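Sugar ABC transporter substrate-binding protein (Treponema pallidum subsp. pallidum, PDB 5U2P) probably binds a still unidentified ligand, perhaps a sugar, in the periplasm and hands it to an ABC transporter for import. Local coordinates at residues Leu325-Leu328 with Ala332-Asn335; Leu47-Thr52 with Phe338-Gly343. All blocks are in the same frame, centred on the assembly; numbering follows the deposited sequence.

Contact 1: Leu325-Leu328 with Ala332-Asn335; sequences LSVL and AYQN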
ATOM      1  N   LEU A 325     -22.479  10.689  -0.943  1.00 20.71           N
ATOM      2  CA  LEU A 325     -21.440   9.683  -0.787  1.00 18.60           C
ATOM      3  C   LEU A 325     -22.062   8.289  -0.729  1.00 17.49           C
ATOM      4  O   LEU A 325     -21.475   7.324  -1.214  1.00 21.83           O
ATOM      5  CB  LEU A 325     -20.600   9.936   0.469  1.00 18.89           C
ATOM      6  CG  LEU A 325     -19.686  11.173   0.428  1.00 19.89           C
ATOM      7  CD1 LEU A 325     -18.760  11.176   1.626  1.00 23.99           C
ATOM      8  CD2 LEU A 325     -18.877  11.221  -0.844  1.00 23.06           C
ATOM      9  N   SER A 326     -23.213   8.181  -0.069  1.00 20.95           N
ATOM     10  CA  SER A 326     -23.923   6.911   0.004  1.00 18.43           C
ATOM     11  C   SER A 326     -24.307   6.398  -1.388  1.00 20.44           C
ATOM     12  O   SER A 326     -24.144   5.202  -1.680  1.00 24.39           O
ATOM     13  CB  SER A 326     -25.161   7.056   0.894  1.00 24.41           C
ATOM     14  OG  SER A 326     -25.941   5.881   0.859  1.00 36.94           O
ATOM     15  N   VAL A 327     -24.804   7.283  -2.252  1.00 18.81           N
ATOM     16  CA  VAL A 327     -25.094   6.895  -3.637  1.00 22.49           C
ATOM     17  C   VAL A 327     -23.796   6.505  -4.370  1.00 20.23           C
ATOM     18  O   VAL A 327     -23.741   5.491  -5.080  1.00 22.62           O
ATOM     19  CB  VAL A 327     -25.816   8.018  -4.430  1.00 26.69           C
ATOM     20  CG1 VAL A 327     -25.991   7.631  -5.908  1.00 27.76           C
ATOM     21  CG2 VAL A 327     -27.179   8.311  -3.833  1.00 27.01           C
ATOM     22  N   LEU A 328     -22.752   7.299  -4.199  1.00 20.50           N
ATOM     23  CA  LEU A 328     -21.474   7.000  -4.852  1.00 18.18           C
ATOM     24  C   LEU A 328     -20.919   5.647  -4.405  1.00 23.48           C
ATOM     25  O   LEU A 328     -20.264   4.953  -5.173  1.00 21.97           O
ATOM     26  CB  LEU A 328     -20.453   8.102  -4.567  1.00 21.99           C
ATOM     27  CG  LEU A 328     -20.730   9.501  -5.133  1.00 34.47           C
ATOM     28  CD1 LEU A 328     -19.545  10.442  -4.924  1.00 30.36           C
ATOM     29  CD2 LEU A 328     -21.069   9.423  -6.560  1.00 41.19           C
ATOM     30  N   ALA A 332     -23.926   0.084  -8.093  1.00 32.37           N
ATOM     31  CA  ALA A 332     -24.208   0.629  -9.420  1.00 33.22           C
ATOM     32  C   ALA A 332     -23.212   1.711  -9.810  1.00 36.02           C
ATOM     33  O   ALA A 332     -22.724   1.752 -10.944  1.00 29.68           O
ATOM     34  CB  ALA A 332     -25.630   1.185  -9.475  1.00 38.45           C
ATOM     35  N   TYR A 333     -22.911   2.594  -8.865  1.00 31.33           N
ATOM     36  CA  TYR A 333     -21.974   3.674  -9.136  1.00 23.89           C
ATOM     37  C   TYR A 333     -20.533   3.192  -9.147  1.00 25.99           C
ATOM     38  O   TYR A 333     -19.747   3.621  -9.988  1.00 28.05           O
ATOM     39  CB  TYR A 333     -22.166   4.792  -8.124  1.00 20.07           C
ATOM     40  CG  TYR A 333     -23.284   5.759  -8.476  1.00 21.29           C
ATOM     41  CD1 TYR A 333     -24.608   5.345  -8.536  1.00 23.08           C
ATOM     42  CD2 TYR A 333     -23.012   7.087  -8.761  1.00 22.82           C
ATOM     43  CE1 TYR A 333     -25.606   6.222  -8.865  1.00 27.71           C
ATOM     44  CE2 TYR A 333     -24.010   7.968  -9.090  1.00 26.54           C
ATOM     45  CZ  TYR A 333     -25.306   7.531  -9.136  1.00 34.26           C
ATOM     46  OH  TYR A 333     -26.311   8.412  -9.447  1.00 29.70           O
ATOM     47  N   GLN A 334     -20.181   2.301  -8.219  1.00 25.15           N
ATOM     48  CA  GLN A 334     -18.847   1.717  -8.227  1.00 25.44           C
ATOM     49  C   GLN A 334     -18.587   0.967  -9.539  1.00 23.82           C
ATOM     50  O   GLN A 334     -17.488   1.047 -10.094  1.00 25.21           O
ATOM     51  CB  GLN A 334     -18.650   0.770  -7.038  1.00 27.61           C
ATOM     52  CG  GLN A 334     -18.574   1.479  -5.688  1.00 24.39           C
ATOM     53  CD  GLN A 334     -17.429   2.463  -5.644  1.00 19.99           C
ATOM     54  OE1 GLN A 334     -16.272   2.092  -5.849  1.00 20.88           O
ATOM     55  NE2 GLN A 334     -17.748   3.737  -5.419  1.00 25.44           N
ATOM     56  N   ASN A 335     -19.593   0.250 -10.029  1.00 27.21           N
ATOM     57  CA  ASN A 335     -19.422  -0.517 -11.263  1.00 30.88           C
ATOM     58  C   ASN A 335     -19.187   0.402 -12.463  1.00 29.58           C
ATOM     59  O   ASN A 335     -18.289   0.170 -13.265  1.00 34.92           O
ATOM     60  CB  ASN A 335     -20.627  -1.422 -11.497  1.00 35.50           C
ATOM     61  CG  ASN A 335     -20.579  -2.677 -10.647  1.00 51.54           C
ATOM     62  OD1 ASN A 335     -19.502  -3.208 -10.366  1.00 52.97           O
ATOM     63  ND2 ASN A 335     -21.744  -3.160 -10.234  1.00 44.66           N
TER
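Val327 lays its CG1 methyl over one face of the Tyr333 ring, 3.5 Å from the ring centroid and 23° off the normal, a CH-pi contact displaced toward the rim on the CE1–CZ side. With chi1 at 175° this methyl lies opposite the backbone N, beside the carbonyl carbon, which brings it to the phenol while CG2 stays beside the backbone N. Leu328 meets the same ring at a slant: its CD2 comes 3.8 Å from Tyr333 CD2. Lys53 adds a cation-pi contact to the ring, and Val50 and Leu54 of helix 45-58 pack on Leu328 and Val327, so the tyrosine sits where three helices meet.

The polar link is made by Gln334. Its chain, bent at chi2, folds back and gives its NE2 to Leu328 O at 2.8 Å, with an N-H...O angle of 162°. The oxygen lies in the plane of the glutamine amide, whereas the donor is tilted from the carbonyl plane. Leu328 belongs to the last turn of helix 318-329, so the side chain from helix 331-337 takes up a carbonyl near the end of the preceding helix.

This is a corner between two consecutive helices joined by a very short linker: apolar contacts set the tyrosine between the helices, and one nearly straight hydrogen bond from the Gln334 amide gives the carbonyl oxygen of buried Leu328 a side-chain donor and ties the second helix to the end of the first.

Contact 2: Leu47-Thr52 with Phe338-Gly343; sequences LQNVFT and FEEHKG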
ATOM      1  N   LEU A  47     -14.886  10.125 -12.459  1.00 31.86           N
ATOM      2  CA  LEU A  47     -15.583  11.012 -11.533  1.00 38.84           C
ATOM      3  C   LEU A  47     -16.539  11.971 -12.242  1.00 52.93           C
ATOM      4  O   LEU A  47     -17.586  12.314 -11.704  1.00 32.76           O
ATOM      5  CB  LEU A  47     -14.592  11.817 -10.702  1.00 34.96           C
ATOM      6  CG  LEU A  47     -13.914  11.076  -9.548  1.00 38.71           C
ATOM      7  CD1 LEU A  47     -13.002  12.017  -8.798  1.00 35.26           C
ATOM      8  CD2 LEU A  47     -14.925  10.447  -8.594  1.00 33.74           C
ATOM      9  N   GLN A  48     -16.190  12.423 -13.436  1.00 39.12           N
ATOM     10  CA  GLN A  48     -17.083  13.323 -14.161  1.00 28.45           C
ATOM     11  C   GLN A  48     -18.418  12.667 -14.402  1.00 45.70           C
ATOM     12  O   GLN A  48     -19.460  13.260 -14.156  1.00 42.34           O
ATOM     13  CB  GLN A  48     -16.467  13.739 -15.496  1.00 41.90           C
ATOM     14  CG  GLN A  48     -15.340  14.742 -15.368  1.00 58.10           C
ATOM     15  CD  GLN A  48     -14.594  14.927 -16.675  1.00 77.91           C
ATOM     16  OE1 GLN A  48     -15.201  14.956 -17.744  1.00 58.22           O
ATOM     17  NE2 GLN A  48     -13.271  15.036 -16.596  1.00 74.80           N
ATOM     18  N   ASN A  49     -18.371  11.431 -14.882  1.00 40.34           N
ATOM     19  CA  ASN A  49     -19.580  10.715 -15.232  1.00 51.59           C
ATOM     20  C   ASN A  49     -20.342  10.345 -13.978  1.00 39.72           C
ATOM     21  O   ASN A  49     -21.572  10.299 -13.984  1.00 43.35           O
ATOM     22  CB  ASN A  49     -19.244   9.477 -16.063  1.00 58.62           C
ATOM     23  CG  ASN A  49     -18.668   9.838 -17.431  1.00 63.09           C
ATOM     24  OD1 ASN A  49     -18.920  10.924 -17.951  1.00 53.95           O
ATOM     25  ND2 ASN A  49     -17.887   8.933 -18.009  1.00 52.22           N
ATOM     26  N   VAL A  50     -19.602  10.084 -12.897  1.00 37.89           N
ATOM     27  CA  VAL A  50     -20.201   9.848 -11.600  1.00 32.51           C
ATOM     28  C   VAL A  50     -21.037  11.055 -11.175  1.00 33.47           C
ATOM     29  O   VAL A  50     -22.195  10.915 -10.775  1.00 31.78           O
ATOM     30  CB  VAL A  50     -19.108   9.550 -10.521  1.00 37.00           C
ATOM     31  CG1 VAL A  50     -19.572   9.944  -9.173  1.00 44.49           C
ATOM     32  CG2 VAL A  50     -18.728   8.085 -10.545  1.00 49.27           C
ATOM     33  N   PHE A  51     -20.454  12.243 -11.259  1.00 33.82           N
ATOM     34  CA  PHE A  51     -21.162  13.449 -10.841  1.00 41.18           C
ATOM     35  C   PHE A  51     -22.286  13.782 -11.827  1.00 35.97           C
ATOM     36  O   PHE A  51     -23.302  14.363 -11.446  1.00 37.31           O
ATOM     37  CB  PHE A  51     -20.195  14.628 -10.705  1.00 35.11           C
ATOM     38  CG  PHE A  51     -19.150  14.450  -9.626  1.00 38.79           C
ATOM     39  CD1 PHE A  51     -19.393  13.654  -8.515  1.00 31.88           C
ATOM     40  CD2 PHE A  51     -17.923  15.081  -9.727  1.00 47.07           C
ATOM     41  CE1 PHE A  51     -18.431  13.490  -7.531  1.00 46.74           C
ATOM     42  CE2 PHE A  51     -16.964  14.917  -8.749  1.00 35.77           C
ATOM     43  CZ  PHE A  51     -17.219  14.121  -7.649  1.00 29.32           C
ATOM     44  N   THR A  52     -22.122  13.403 -13.096  1.00 38.52           N
ATOM     45  CA  THR A  52     -23.170  13.640 -14.079  1.00 40.24           C
ATOM     46  C   THR A  52     -24.390  12.786 -13.763  1.00 39.10           C
ATOM     47  O   THR A  52     -25.522  13.267 -13.850  1.00 37.93           O
ATOM     48  CB  THR A  52     -22.695  13.343 -15.524  1.00 44.76           C
ATOM     49  OG1 THR A  52     -21.595  14.196 -15.851  1.00 39.64           O
ATOM     50  CG2 THR A  52     -23.817  13.591 -16.529  1.00 45.96           C
ATOM     51  N   PHE A 338     -15.592   2.087 -12.145  1.00 25.95           N
ATOM     52  CA  PHE A 338     -14.438   1.252 -12.410  1.00 27.98           C
ATOM     53  C   PHE A 338     -14.412   0.702 -13.835  1.00 34.57           C
ATOM     54  O   PHE A 338     -13.539  -0.103 -14.170  1.00 33.50           O
ATOM     55  CB  PHE A 338     -14.364   0.116 -11.392  1.00 22.31           C
ATOM     56  CG  PHE A 338     -13.587   0.503 -10.152  1.00 21.90           C
ATOM     57  CD1 PHE A 338     -14.223   1.094  -9.074  1.00 24.29           C
ATOM     58  CD2 PHE A 338     -12.214   0.366 -10.115  1.00 27.40           C
ATOM     59  CE1 PHE A 338     -13.501   1.493  -7.958  1.00 20.45           C
ATOM     60  CE2 PHE A 338     -11.481   0.768  -9.003  1.00 28.34           C
ATOM     61  CZ  PHE A 338     -12.133   1.331  -7.921  1.00 24.28           C
ATOM     62  N   GLU A 339     -15.340   1.156 -14.673  1.00 33.88           N
ATOM     63  CA  GLU A 339     -15.195   0.949 -16.116  1.00 30.91           C
ATOM     64  C   GLU A 339     -14.137   1.916 -16.661  1.00 48.69           C
ATOM     65  O   GLU A 339     -13.607   1.718 -17.751  1.00 44.97           O
ATOM     66  CB  GLU A 339     -16.532   1.135 -16.830  1.00 34.93           C
ATOM     67  CG  GLU A 339     -17.501  -0.007 -16.565  1.00 46.85           C
ATOM     68  CD  GLU A 339     -18.851   0.206 -17.216  1.00 73.42           C
ATOM     69  OE1 GLU A 339     -19.007   1.214 -17.936  1.00 73.77           O
ATOM     70  OE2 GLU A 339     -19.753  -0.633 -17.007  1.00 69.71           O
ATOM     71  N   GLU A 340     -13.825   2.945 -15.873  1.00 30.71           N
ATOM     72  CA  GLU A 340     -12.831   3.953 -16.223  1.00 35.35           C
ATOM     73  C   GLU A 340     -11.679   4.030 -15.225  1.00 39.73           C
ATOM     74  O   GLU A 340     -10.519   4.169 -15.597  1.00 30.93           O
ATOM     75  CB  GLU A 340     -13.503   5.321 -16.311  1.00 34.73           C
ATOM     76  CG  GLU A 340     -14.677   5.361 -17.262  1.00 66.90           C
ATOM     77  CD  GLU A 340     -14.976   6.764 -17.742  1.00 80.71           C
ATOM     78  OE1 GLU A 340     -15.930   7.377 -17.219  1.00 69.82           O
ATOM     79  OE2 GLU A 340     -14.253   7.250 -18.638  1.00 88.42           O
ATOM     80  N   HIS A 341     -12.004   3.964 -13.944  1.00 32.67           N
ATOM     81  CA  HIS A 341     -10.999   4.165 -12.916  1.00 29.94           C
ATOM     82  C   HIS A 341     -10.115   2.937 -12.786  1.00 22.61           C
ATOM     83  O   HIS A 341     -10.614   1.814 -12.720  1.00 32.64           O
ATOM     84  CB  HIS A 341     -11.680   4.490 -11.583  1.00 31.36           C
ATOM     85  CG  HIS A 341     -10.734   4.952 -10.518  1.00 31.04           C
ATOM     86  ND1 HIS A 341     -10.066   6.153 -10.589  1.00 28.51           N
ATOM     87  CD2 HIS A 341     -10.344   4.369  -9.360  1.00 28.74           C
ATOM     88  CE1 HIS A 341      -9.296   6.291  -9.523  1.00 41.18           C
ATOM     89  NE2 HIS A 341      -9.450   5.223  -8.760  1.00 26.84           N
ATOM     90  N   LYS A 342      -8.803   3.163 -12.755  1.00 25.13           N
ATOM     91  CA  LYS A 342      -7.816   2.106 -12.647  1.00 30.25           C
ATOM     92  C   LYS A 342      -7.528   1.764 -11.192  1.00 31.62           C
ATOM     93  O   LYS A 342      -7.747   2.584 -10.278  1.00 29.79           O
ATOM     94  CB  LYS A 342      -6.518   2.526 -13.342  1.00 34.84           C
ATOM     95  CG  LYS A 342      -6.714   3.003 -14.773  1.00 46.49           C
ATOM     96  CD  LYS A 342      -5.392   3.463 -15.383  1.00 66.89           C
ATOM     97  CE  LYS A 342      -5.544   3.848 -16.857  1.00 81.13           C
ATOM     98  NZ  LYS A 342      -4.265   4.357 -17.447  1.00 81.29           N
ATOM     99  N   GLY A 343      -7.036   0.552 -10.982  1.00 29.31           N
ATOM    100  CA  GLY A 343      -6.562   0.149  -9.673  1.00 28.31           C
ATOM    101  C   GLY A 343      -7.519  -0.813  -9.011  1.00 29.05           C
ATOM    102  O   GLY A 343      -8.523  -1.231  -9.600  1.00 26.99           O
TER
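Asn49 and Glu340 make the one direct contact between 47-52 and 338-343, and it is polar. Asn49 ND2 lies 2.6 Å from Glu340 OE1, but the N-H...O angle of only 123° makes this a weak, bent hydrogen bond, and so short a separation at so poor an angle leaves its geometry doubtful. The two side chains approach at about a right angle, yet their flat ends are turned nearly alike, the amide and carboxylate planes being 18° apart. Glu340 spans the gap because its chain is extended beyond CG (chi2 -158°), carrying the carboxylate out to the helix surface.

The carboxylate has a stronger partner in the same helix: OE2 is hydrogen-bonded to the hydroxyl of Ser45, in the first turn. Glu340 thus meets helix 45-58 near its N-terminal end, where the helix dipole would probably favour a negative charge.

Within the helix, Gln48 O receives two bonds from Thr52, one from the backbone N and one from the hydroxyl; Thr52 OG1 is 2.9 Å from Gln48 O and lies above its carbonyl plane. On the buried side, Leu47 and Val50 pack on Phe337, the residue just before the loop, and the ring of Phe337 stacks with His341. His341 in turn bonds through NE2 to Asn134.

Apolar packing therefore joins the helix to the end of helix 331-337, while the carboxylate, held chiefly by a serine hydroxyl and only weakly by the asparagine, makes a polar link at the surface, where water could probably compete.

Overall arrangement
Contact 1 is the buried one, contact 2 the surface one, and their centres lie about 10 Å apart on the same lobe, the one containing the five-stranded mixed sheet. Both involve helix 331-337 or the loop leaving it. Contact 1 joins close sequence neighbours, whereas contact 2 brings together segments 286 residues apart. Helix 45-58 connects them: Tyr333 CE2 of contact 1 approaches Val50 O, in the helical segment of contact 2, at 3.8 Å. Their chemistry follows their depth. Contact 1 combines aromatic and aliphatic packing with a well-aligned side-chain hydrogen bond to a main-chain oxygen; contact 2 has a bent side-chain bond to a carboxylate at the protein surface.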